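Local coordinates for protein serpin-12 (Manduca sexta, PDB 6CJ7) that probably inhibits serine proteases and so controls the prophenoloxidase activation system in larval hemolymph, at residues Asp267-Leu272 against Ser350-Ala355. Residues are numbered along the deposited sequence; the frame is centred on the assembly and turned at random.
Sequences DVALEL and SLYFRA
Leu270 packs alongside Phe353 on one face of the paired strands, with Leu270 CD1 3.6 Å from Phe353 CD1. Phe353 has CG anti to its backbone N, and its side chain also touches Val236 and Leu238 of strand 232-239. Val268 completes the group by dividing its branches: CG1 approaches Phe353 CB at 3.9 Å, while CG2 packs on Leu351 CB at 4.0 Å. An alanine at Val268 would probably open a gap beside Leu351 CB and Phe353 CB, where the two lost methyls had packed. The backbones beneath run parallel, their short segments 3° apart, and pair in register from Val268 with Leu351 to Glu271 with Arg354. This matches serpin sheet C, where the chain leaving the reactive-centre loop forms a strand beside 265-282; residues 332-346, just upstream, are not modelled. Strand 198-215 flanks 267-272 on its other side, through backbone bonds such as Leu270 with Thr206. Bonding across the pair follows the parallel pattern: Ala269 and Glu271 each donate N-H to one residue and accept from the residue two further on. The bond from Phe353 N to Ala269 O is nearly straight at the hydrogen, 178°. On the opposite face, Ala269 CB meets the Tyr352 ring at CD1, 3.9 Å away. Glu271 and Arg354 also run alongside there, but their charged groups make no direct contact, with Glu271 OE1 4.8 Å from Arg354 NH1 and the carboxylate and guanidinium planes 86° apart. A water instead bridges them, donating to Glu271 OE1 and accepting from Arg354 NH1 at the guanidinium edge. At the Asp267 end, Leu351 N donates to Asp267 O at 3.2 Å and Ser350 N adds a weak bond to the same oxygen, while the Asp267 carboxylate forms a salt bridge with Arg207.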
# COMPACT_ATOMS: atom_id res chain seq x y z
N ASP A 267 -1.11 -7.35 28.87
CA ASP A 267 0.08 -8.19 28.97
C ASP A 267 -0.03 -9.32 27.94
O ASP A 267 -0.84 -10.23 28.10
CB ASP A 267 0.18 -8.70 30.41
CG ASP A 267 1.31 -9.69 30.64
OD1 ASP A 267 2.18 -9.90 29.77
OD2 ASP A 267 1.34 -10.26 31.75
N VAL A 268 0.74 -9.22 26.85
CA VAL A 268 0.63 -10.13 25.71
C VAL A 268 1.92 -10.93 25.57
O VAL A 268 3.01 -10.35 25.54
CB VAL A 268 0.35 -9.36 24.40
CG1 VAL A 268 0.37 -10.32 23.20
CG2 VAL A 268 -0.99 -8.64 24.48
N ALA A 269 1.79 -12.25 25.43
CA ALA A 269 2.87 -13.12 24.98
C ALA A 269 2.74 -13.29 23.48
O ALA A 269 1.81 -13.96 23.00
CB ALA A 269 2.82 -14.47 25.69
N LEU A 270 3.67 -12.70 22.73
CA LEU A 270 3.56 -12.57 21.28
C LEU A 270 4.58 -13.46 20.58
O LEU A 270 5.76 -13.47 20.94
CB LEU A 270 3.78 -11.11 20.89
CG LEU A 270 3.89 -10.77 19.40
CD1 LEU A 270 2.56 -10.96 18.71
CD2 LEU A 270 4.38 -9.34 19.23
N GLU A 271 4.13 -14.22 19.57
CA GLU A 271 5.00 -14.92 18.63
C GLU A 271 4.60 -14.47 17.24
O GLU A 271 3.48 -14.75 16.80
CB GLU A 271 4.88 -16.43 18.77
CG GLU A 271 5.28 -16.90 20.17
CD GLU A 271 5.21 -18.41 20.35
OE1 GLU A 271 5.05 -19.15 19.36
OE2 GLU A 271 5.30 -18.86 21.51
N LEU A 272 5.51 -13.77 16.56
CA LEU A 272 5.22 -13.14 15.27
C LEU A 272 6.25 -13.56 14.23
O LEU A 272 7.43 -13.28 14.39
CB LEU A 272 5.20 -11.60 15.43
CG LEU A 272 4.82 -10.82 14.18
CD1 LEU A 272 3.34 -11.01 13.87
CD2 LEU A 272 5.15 -9.33 14.34
N SER A 350 -2.25 -11.99 29.85
CA SER A 350 -3.67 -11.74 29.59
C SER A 350 -4.07 -12.29 28.22
O SER A 350 -5.21 -12.74 28.04
CB SER A 350 -3.97 -10.24 29.66
OG SER A 350 -3.27 -9.64 30.73
N LEU A 351 -3.15 -12.27 27.26
CA LEU A 351 -3.45 -12.68 25.90
C LEU A 351 -2.23 -13.40 25.34
O LEU A 351 -1.11 -12.90 25.44
CB LEU A 351 -3.80 -11.47 25.03
CG LEU A 351 -4.02 -11.69 23.53
CD1 LEU A 351 -5.17 -12.64 23.30
CD2 LEU A 351 -4.26 -10.36 22.82
N TYR A 352 -2.46 -14.57 24.76
CA TYR A 352 -1.49 -15.22 23.89
C TYR A 352 -1.80 -14.85 22.46
O TYR A 352 -2.93 -15.03 22.00
CB TYR A 352 -1.54 -16.74 24.04
CG TYR A 352 -0.96 -17.29 25.32
CD1 TYR A 352 0.41 -17.50 25.45
CD2 TYR A 352 -1.78 -17.60 26.40
CE1 TYR A 352 0.94 -18.01 26.62
CE2 TYR A 352 -1.25 -18.12 27.57
CZ TYR A 352 0.11 -18.32 27.67
OH TYR A 352 0.64 -18.82 28.83
N PHE A 353 -0.80 -14.33 21.75
CA PHE A 353 -0.96 -13.95 20.35
C PHE A 353 0.12 -14.69 19.55
O PHE A 353 1.26 -14.23 19.45
CB PHE A 353 -0.86 -12.44 20.15
CG PHE A 353 -1.38 -11.96 18.82
CD1 PHE A 353 -0.63 -12.13 17.66
CD2 PHE A 353 -2.62 -11.32 18.73
CE1 PHE A 353 -1.10 -11.69 16.42
CE2 PHE A 353 -3.10 -10.88 17.48
CZ PHE A 353 -2.34 -11.06 16.33
N ARG A 354 -0.26 -15.83 18.98
CA ARG A 354 0.68 -16.66 18.25
C ARG A 354 0.21 -16.71 16.80
O ARG A 354 -0.79 -17.37 16.49
CB ARG A 354 0.77 -18.05 18.87
CG ARG A 354 1.30 -19.13 17.96
CD ARG A 354 1.62 -20.35 18.76
NE ARG A 354 0.43 -20.91 19.41
CZ ARG A 354 0.47 -21.81 20.38
NH1 ARG A 354 1.65 -22.27 20.80
NH2 ARG A 354 -0.65 -22.26 20.93
N ALA A 355 0.93 -16.01 15.93
CA ALA A 355 0.55 -15.90 14.53
C ALA A 355 1.21 -16.99 13.69
O ALA A 355 2.04 -16.73 12.82
CB ALA A 355 0.90 -14.51 14.00
O HOH W 1 -3.01 -7.22 31.09
O HOH W 2 4.30 -21.90 20.39